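Local coordinates for protein formylmethanofuran--tetrahydromethanopterin formyltransferase (PDB 1M5S) that probably catalyses the reversible transfer of a formyl group from formylmethanofuran to tetrahydromethanopterin, a step of methanogenesis from carbon dioxide, at residues C95-G107 with R137-L150. Residues are numbered along the deposited sequence; the frame is centred on the assembly and turned at random.
Sequences CVLTAPTTAVFNG and RKVYKVPIMEGDFL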
ATOM      1  N   CYS A  95      11.542  10.838  15.140  1.00 25.30           N
ATOM      2  CA  CYS A  95      10.771  10.141  14.111  1.00 21.39           C
ATOM      3  C   CYS A  95      11.442   8.883  13.557  1.00 25.16           C
ATOM      4  O   CYS A  95      10.810   8.102  12.845  1.00 20.18           O
ATOM      5  CB  CYS A  95      10.434  11.097  12.960  1.00 22.23           C
ATOM      6  SG  CYS A  95       9.532  12.585  13.468  1.00 28.70           S
ATOM      7  N   VAL A  96      12.717   8.689  13.872  1.00 20.55           N
ATOM      8  CA  VAL A  96      13.448   7.530  13.379  1.00 21.10           C
ATOM      9  C   VAL A  96      14.022   6.685  14.524  1.00 27.36           C
ATOM     10  O   VAL A  96      13.801   5.474  14.588  1.00 22.91           O
ATOM     11  CB  VAL A  96      14.564   7.966  12.413  1.00 22.46           C
ATOM     12  CG1 VAL A  96      15.308   6.755  11.882  1.00 21.88           C
ATOM     13  CG2 VAL A  96      13.966   8.758  11.255  1.00 18.22           C
ATOM     14  N   LEU A  97      14.650   7.348  15.488  1.00 22.89           N
ATOM     15  CA  LEU A  97      15.080   6.696  16.718  1.00 20.77           C
ATOM     16  C   LEU A  97      13.900   6.009  17.402  1.00 21.07           C
ATOM     17  O   LEU A  97      14.035   4.914  17.938  1.00 28.34           O
ATOM     18  CB  LEU A  97      15.713   7.727  17.665  1.00 20.49           C
ATOM     19  CG  LEU A  97      16.263   7.239  19.011  1.00 29.04           C
ATOM     20  CD1 LEU A  97      17.470   8.072  19.389  1.00 31.01           C
ATOM     21  CD2 LEU A  97      15.202   7.321  20.088  1.00 25.06           C
ATOM     22  N   THR A  98      12.730   6.622  17.285  1.00 22.42           N
ATOM     23  CA  THR A  98      11.507   6.134  17.919  1.00 18.57           C
ATOM     24  C   THR A  98      10.730   5.131  17.059  1.00 16.45           C
ATOM     25  O   THR A  98       9.745   4.545  17.519  1.00 16.49           O
ATOM     26  CB  THR A  98      10.573   7.302  18.235  1.00 29.73           C
ATOM     27  OG1 THR A  98      10.266   8.001  17.023  1.00 25.64           O
ATOM     28  CG2 THR A  98      11.236   8.258  19.207  1.00 23.15           C
ATOM     29  N   ALA A  99      11.138   4.985  15.800  1.00 16.84           N
ATOM     30  CA  ALA A  99      10.445   4.117  14.852  1.00 14.43           C
ATOM     31  C   ALA A  99      11.009   2.696  14.881  1.00 16.30           C
ATOM     32  O   ALA A  99      12.212   2.500  15.053  1.00 19.20           O
ATOM     33  CB  ALA A  99      10.556   4.696  13.446  1.00 19.74           C
ATOM     34  N   PRO A 100      10.140   1.683  14.709  1.00 19.08           N
ATOM     35  CA  PRO A 100      10.537   0.271  14.742  1.00 15.67           C
ATOM     36  C   PRO A 100      11.649  -0.113  13.761  1.00 14.56           C
ATOM     37  O   PRO A 100      11.548   0.136  12.562  1.00 17.46           O
ATOM     38  CB  PRO A 100       9.237  -0.466  14.423  1.00 17.87           C
ATOM     39  CG  PRO A 100       8.177   0.440  14.921  1.00 17.25           C
ATOM     40  CD  PRO A 100       8.679   1.824  14.590  1.00 13.75           C
ATOM     41  N   THR A 101      12.660  -0.792  14.294  1.00 13.81           N
ATOM     42  CA  THR A 101      13.717  -1.485  13.552  1.00 12.28           C
ATOM     43  C   THR A 101      14.685  -0.625  12.746  1.00 17.47           C
ATOM     44  O   THR A 101      15.537  -1.159  12.032  1.00 19.39           O
ATOM     45  CB  THR A 101      13.156  -2.591  12.608  1.00 17.54           C
ATOM     46  OG1 THR A 101      12.689  -2.007  11.381  1.00 18.20           O
ATOM     47  CG2 THR A 101      12.023  -3.349  13.282  1.00 17.22           C
ATOM     48  N   THR A 102      14.608   0.692  12.904  1.00 19.73           N
ATOM     49  CA  THR A 102      15.402   1.588  12.075  1.00 19.06           C
ATOM     50  C   THR A 102      16.875   1.657  12.462  1.00 23.53           C
ATOM     51  O   THR A 102      17.241   1.438  13.617  1.00 21.91           O
ATOM     52  CB  THR A 102      14.837   3.002  12.113  1.00 15.18           C
ATOM     53  OG1 THR A 102      14.669   3.409  13.475  1.00 19.94           O
ATOM     54  CG2 THR A 102      13.500   3.052  11.401  1.00 17.67           C
ATOM     55  N   ALA A 103      17.719   1.872  11.459  1.00 25.81           N
ATOM     56  CA  ALA A 103      19.098   2.320  11.666  1.00 21.35           C
ATOM     57  C   ALA A 103      19.318   3.519  10.750  1.00 23.44           C
ATOM     58  O   ALA A 103      18.630   3.663   9.740  1.00 19.01           O
ATOM     59  CB  ALA A 103      20.082   1.205  11.324  1.00 18.14           C
ATOM     60  N   VAL A 104      20.174   4.442  11.180  1.00 26.06           N
ATOM     61  CA  VAL A 104      20.453   5.662  10.428  1.00 24.68           C
ATOM     62  C   VAL A 104      21.910   5.677   9.985  1.00 24.42           C
ATOM     63  O   VAL A 104      22.812   5.472  10.795  1.00 24.23           O
ATOM     64  CB  VAL A 104      20.187   6.923  11.281  1.00 24.69           C
ATOM     65  CG1 VAL A 104      20.700   8.161  10.570  1.00 29.77           C
ATOM     66  CG2 VAL A 104      18.712   7.060  11.550  1.00 35.51           C
ATOM     67  N   PHE A 105      22.125   5.877   8.690  1.00 28.37           N
ATOM     68  CA  PHE A 105      23.465   6.011   8.131  1.00 24.42           C
ATOM     69  C   PHE A 105      23.602   7.322   7.371  1.00 31.89           C
ATOM     70  O   PHE A 105      22.609   7.988   7.067  1.00 23.39           O
ATOM     71  CB  PHE A 105      23.772   4.838   7.201  1.00 24.18           C
ATOM     72  CG  PHE A 105      23.709   3.499   7.882  1.00 33.43           C
ATOM     73  CD1 PHE A 105      24.800   3.012   8.589  1.00 26.11           C
ATOM     74  CD2 PHE A 105      22.545   2.742   7.848  1.00 28.66           C
ATOM     75  CE1 PHE A 105      24.732   1.792   9.255  1.00 31.18           C
ATOM     76  CE2 PHE A 105      22.473   1.525   8.509  1.00 33.33           C
ATOM     77  CZ  PHE A 105      23.569   1.052   9.214  1.00 29.81           C
ATOM     78  N   ASN A 106      24.842   7.677   7.055  1.00 25.37           N
ATOM     79  CA  ASN A 106      25.149   8.948   6.408  1.00 26.33           C
ATOM     80  C   ASN A 106      24.924   8.849   4.899  1.00 18.27           C
ATOM     81  O   ASN A 106      25.575   8.051   4.221  1.00 27.65           O
ATOM     82  CB  ASN A 106      26.607   9.325   6.694  1.00 26.61           C
ATOM     83  CG  ASN A 106      26.926  10.759   6.331  1.00 35.66           C
ATOM     84  OD1 ASN A 106      26.127  11.458   5.698  1.00 25.15           O
ATOM     85  ND2 ASN A 106      28.090  11.219   6.763  1.00 23.48           N
ATOM     86  N   GLY A 107      24.031   9.690   4.376  1.00 29.07           N
ATOM     87  CA  GLY A 107      23.757   9.686   2.951  1.00 25.48           C
ATOM     88  C   GLY A 107      24.802  10.412   2.124  1.00 34.81           C
ATOM     89  O   GLY A 107      24.985  10.098   0.946  1.00 31.00           O
ATOM     90  N   ARG A 137      32.056   2.106   8.577  1.00 34.89           N
ATOM     91  CA  ARG A 137      31.398   3.315   9.107  1.00 29.87           C
ATOM     92  C   ARG A 137      31.352   3.284  10.639  1.00 35.35           C
ATOM     93  O   ARG A 137      31.110   2.232  11.249  1.00 36.72           O
ATOM     94  CB  ARG A 137      29.961   3.404   8.593  1.00 37.38           C
ATOM     95  CG  ARG A 137      29.870   3.682   7.091  1.00 41.52           C
ATOM     96  CD  ARG A 137      28.438   3.954   6.627  1.00 34.37           C
ATOM     97  NE  ARG A 137      28.280   3.893   5.168  1.00 31.45           N
ATOM     98  CZ  ARG A 137      27.607   4.803   4.451  1.00 32.99           C
ATOM     99  NH1 ARG A 137      27.024   5.853   5.043  1.00 34.41           N
ATOM    100  NH2 ARG A 137      27.462   4.750   3.119  1.00 44.35           N
ATOM    101  N   LYS A 138      31.620   4.440  11.236  1.00 37.65           N
ATOM    102  CA  LYS A 138      31.578   4.621  12.682  1.00 34.05           C
ATOM    103  C   LYS A 138      30.144   4.839  13.156  1.00 30.68           C
ATOM    104  O   LYS A 138      29.522   5.868  12.855  1.00 30.56           O
ATOM    105  CB  LYS A 138      32.447   5.815  13.087  1.00 38.17           C
ATOM    106  CG  LYS A 138      32.494   6.073  14.586  1.00 44.10           C
ATOM    107  CD  LYS A 138      33.523   7.138  14.928  1.00 47.67           C
ATOM    108  CE  LYS A 138      33.400   7.581  16.373  1.00 53.71           C
ATOM    109  NZ  LYS A 138      34.405   8.634  16.708  1.00 61.46           N
ATOM    110  N   VAL A 139      29.674   3.919  13.999  1.00 31.97           N
ATOM    111  CA  VAL A 139      28.273   3.866  14.409  1.00 29.09           C
ATOM    112  C   VAL A 139      28.118   3.817  15.933  1.00 26.69           C
ATOM    113  O   VAL A 139      28.869   3.137  16.632  1.00 35.43           O
ATOM    114  CB  VAL A 139      27.562   2.638  13.784  1.00 28.73           C
ATOM    115  CG1 VAL A 139      26.128   2.550  14.280  1.00 35.44           C
ATOM    116  CG2 VAL A 139      27.614   2.720  12.274  1.00 31.55           C
ATOM    117  N   TYR A 140      27.094   4.491  16.431  1.00 24.43           N
ATOM    118  CA  TYR A 140      26.776   4.504  17.864  1.00 25.24           C
ATOM    119  C   TYR A 140      25.577   3.605  18.129  1.00 34.27           C
ATOM    120  O   TYR A 140      24.588   3.626  17.381  1.00 29.59           O
ATOM    121  CB  TYR A 140      26.448   5.923  18.328  1.00 28.10           C
ATOM    122  CG  TYR A 140      27.687   6.801  18.380  1.00 33.47           C
ATOM    123  CD1 TYR A 140      28.591   6.667  19.439  1.00 38.63           C
ATOM    124  CD2 TYR A 140      27.916   7.731  17.366  1.00 36.71           C
ATOM    125  CE1 TYR A 140      29.746   7.454  19.470  1.00 39.33           C
ATOM    126  CE2 TYR A 140      29.074   8.515  17.392  1.00 45.03           C
ATOM    127  CZ  TYR A 140      29.990   8.373  18.442  1.00 43.86           C
ATOM    128  OH  TYR A 140      31.121   9.125  18.459  1.00 45.08           O
ATOM    129  N   LYS A 141      25.723   2.744  19.134  1.00 28.43           N
ATOM    130  CA  LYS A 141      24.641   1.882  19.605  1.00 31.23           C
ATOM    131  C   LYS A 141      23.919   2.566  20.760  1.00 26.10           C
ATOM    132  O   LYS A 141      24.531   2.885  21.778  1.00 28.55           O
ATOM    133  CB  LYS A 141      25.210   0.545  20.088  1.00 29.83           C
ATOM    134  CG  LYS A 141      25.096  -0.589  19.104  1.00 42.63           C
ATOM    135  CD  LYS A 141      25.207  -1.929  19.824  1.00 43.58           C
ATOM    136  CE  LYS A 141      26.283  -2.802  19.202  1.00 53.64           C
ATOM    137  NZ  LYS A 141      26.532  -4.010  20.039  1.00 58.06           N
ATOM    138  N   VAL A 142      22.607   2.721  20.623  1.00 24.62           N
ATOM    139  CA  VAL A 142      21.774   3.303  21.665  1.00 26.03           C
ATOM    140  C   VAL A 142      20.721   2.267  22.090  1.00 28.18           C
ATOM    141  O   VAL A 142      19.732   2.046  21.384  1.00 24.43           O
ATOM    142  CB  VAL A 142      21.071   4.604  21.156  1.00 29.02           C
ATOM    143  CG1 VAL A 142      20.232   5.228  22.263  1.00 25.83           C
ATOM    144  CG2 VAL A 142      22.107   5.588  20.638  1.00 31.91           C
ATOM    145  N   PRO A 143      20.961   1.566  23.217  1.00 28.52           N
ATOM    146  CA  PRO A 143      19.980   0.610  23.739  1.00 25.75           C
ATOM    147  C   PRO A 143      18.605   1.224  23.995  1.00 27.53           C
ATOM    148  O   PRO A 143      18.475   2.234  24.685  1.00 27.27           O
ATOM    149  CB  PRO A 143      20.631   0.108  25.025  1.00 29.18           C
ATOM    150  CG  PRO A 143      22.089   0.186  24.736  1.00 25.65           C
ATOM    151  CD  PRO A 143      22.244   1.462  23.938  1.00 28.83           C
ATOM    152  N   ILE A 144      17.596   0.656  23.345  1.00 24.74           N
ATOM    153  CA  ILE A 144      16.207   1.058  23.547  1.00 18.18           C
ATOM    154  C   ILE A 144      15.319  -0.190  23.674  1.00 21.64           C
ATOM    155  O   ILE A 144      15.818  -1.316  23.612  1.00 21.28           O
ATOM    156  CB  ILE A 144      15.709   1.974  22.383  1.00 22.33           C
ATOM    157  CG1 ILE A 144      15.941   1.298  21.024  1.00 20.75           C
ATOM    158  CG2 ILE A 144      16.427   3.331  22.437  1.00 21.19           C
ATOM    159  CD1 ILE A 144      15.326   2.044  19.857  1.00 26.43           C
ATOM    160  N   MET A 145      14.025   0.010  23.921  1.00 19.80           N
ATOM    161  CA  MET A 145      13.112  -1.093  24.231  1.00 22.92           C
ATOM    162  C   MET A 145      13.105  -2.224  23.212  1.00 20.86           C
ATOM    163  O   MET A 145      12.923  -3.381  23.576  1.00 22.21           O
ATOM    164  CB  MET A 145      11.688  -0.578  24.384  1.00 23.09           C
ATOM    165  CG  MET A 145      11.455   0.231  25.622  1.00 30.57           C
ATOM    166  SD  MET A 145       9.701   0.364  25.912  1.00 29.99           S
ATOM    167  CE  MET A 145       9.135   1.170  24.433  1.00 20.46           C
ATOM    168  N   GLU A 146      13.174  -1.871  21.932  1.00 21.59           N
ATOM    169  CA  GLU A 146      13.081  -2.851  20.853  1.00 20.56           C
ATOM    170  C   GLU A 146      14.376  -3.633  20.708  1.00 20.96           C
ATOM    171  O   GLU A 146      14.398  -4.693  20.088  1.00 23.26           O
ATOM    172  CB  GLU A 146      12.780  -2.153  19.523  1.00 20.11           C
ATOM    173  CG  GLU A 146      13.990  -1.413  18.921  1.00 20.03           C
ATOM    174  CD  GLU A 146      13.784  -0.984  17.476  1.00 35.79           C
ATOM    175  OE1 GLU A 146      12.726  -1.321  16.901  1.00 19.10           O
ATOM    176  OE2 GLU A 146      14.683  -0.315  16.916  1.00 39.36           O
ATOM    177  N   GLY A 147      15.469  -3.049  21.193  1.00 22.31           N
ATOM    178  CA  GLY A 147      16.796  -3.543  20.868  1.00 21.64           C
ATOM    179  C   GLY A 147      17.816  -2.419  20.870  1.00 24.07           C
ATOM    180  O   GLY A 147      17.760  -1.541  21.725  1.00 22.06           O
ATOM    181  N   ASP A 148      18.779  -2.480  19.954  1.00 24.76           N
ATOM    182  CA  ASP A 148      19.790  -1.430  19.807  1.00 25.40           C
ATOM    183  C   ASP A 148      19.490  -0.577  18.570  1.00 27.96           C
ATOM    184  O   ASP A 148      19.292  -1.108  17.471  1.00 25.94           O
ATOM    185  CB  ASP A 148      21.186  -2.050  19.660  1.00 25.01           C
ATOM    186  CG  ASP A 148      21.654  -2.773  20.921  1.00 31.18           C
ATOM    187  OD1 ASP A 148      21.479  -2.229  22.033  1.00 34.87           O
ATOM    188  OD2 ASP A 148      22.293  -3.842  20.790  1.00 33.21           O
ATOM    189  N   PHE A 149      19.387   0.737  18.761  1.00 24.35           N
ATOM    190  CA  PHE A 149      19.287   1.663  17.637  1.00 23.51           C
ATOM    191  C   PHE A 149      20.695   2.043  17.163  1.00 27.65           C
ATOM    192  O   PHE A 149      21.546   2.419  17.964  1.00 28.13           O
ATOM    193  CB  PHE A 149      18.504   2.913  18.051  1.00 28.84           C
ATOM    194  CG  PHE A 149      18.483   4.000  17.006  1.00 30.28           C
ATOM    195  CD1 PHE A 149      17.910   3.776  15.757  1.00 26.70           C
ATOM    196  CD2 PHE A 149      19.025   5.256  17.278  1.00 35.32           C
ATOM    197  CE1 PHE A 149      17.873   4.783  14.796  1.00 24.92           C
ATOM    198  CE2 PHE A 149      18.993   6.277  16.322  1.00 24.22           C
ATOM    199  CZ  PHE A 149      18.415   6.037  15.078  1.00 32.51           C
ATOM    200  N   LEU A 150      20.956   1.852  15.875  1.00 22.73           N
ATOM    201  CA  LEU A 150      22.255   2.172  15.297  1.00 26.23           C
ATOM    202  C   LEU A 150      22.192   3.491  14.526  1.00 27.97           C
ATOM    203  O   LEU A 150      21.264   3.722  13.755  1.00 19.61           O
ATOM    204  CB  LEU A 150      22.715   1.039  14.376  1.00 27.34           C
ATOM    205  CG  LEU A 150      23.475  -0.142  15.003  1.00 32.41           C
ATOM    206  CD1 LEU A 150      22.939  -0.481  16.375  1.00 33.24           C
ATOM    207  CD2 LEU A 150      23.373  -1.342  14.086  1.00 25.42           C
TER
HETATM  208  O   HOH W   1      14.678   2.572  16.215  1.00 30.17           O
HETATM  209  O   HOH W   2      19.306  -0.029  14.725  1.00 23.39           O
HETATM  210  O   HOH W   3      25.978   6.809   2.106  1.00 34.52           O
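Val104 N donates to Leu150 O (2.9 Å) where strand 103-106 runs parallel, at 19°, to strand 147-150; just before this bond a water joins Thr102 O to Leu150 N and Asp148 O, standing in for a direct backbone link. Phe149 carries much of the apolar contact. With CG anti to the backbone N (chi1 173°), its ring meets Leu97 CA over the centre of one face, a CH-pi contact 3.8 Å from the centroid, while Val104 CG2 and Thr102 O lie at the edge. Were the ring cut back to an alanine here, Leu97 and Val104 CG2 would probably face a gap. Glu146 reaches out along an extended chain, and its OE1 takes Thr101 N through the syn lone pair (2.7 Å, 165°); a water within hydrogen-bonding distance of both OE2 and Ala99 O probably links them. At the far end Arg137 NH1 grips Asn106 O in the guanidinium plane (2.8 Å), and another water ties NH2 to the same oxygen. Glu152 pairs with Arg137 and also accepts from Asn106 N. The hairpin 137-150 is thus fastened to strand 103-106, whose other neighbour is strand 12-26; helix 30-41 packs on Val96 and Thr102, and Tyr245 of the second subunit bonds Glu146.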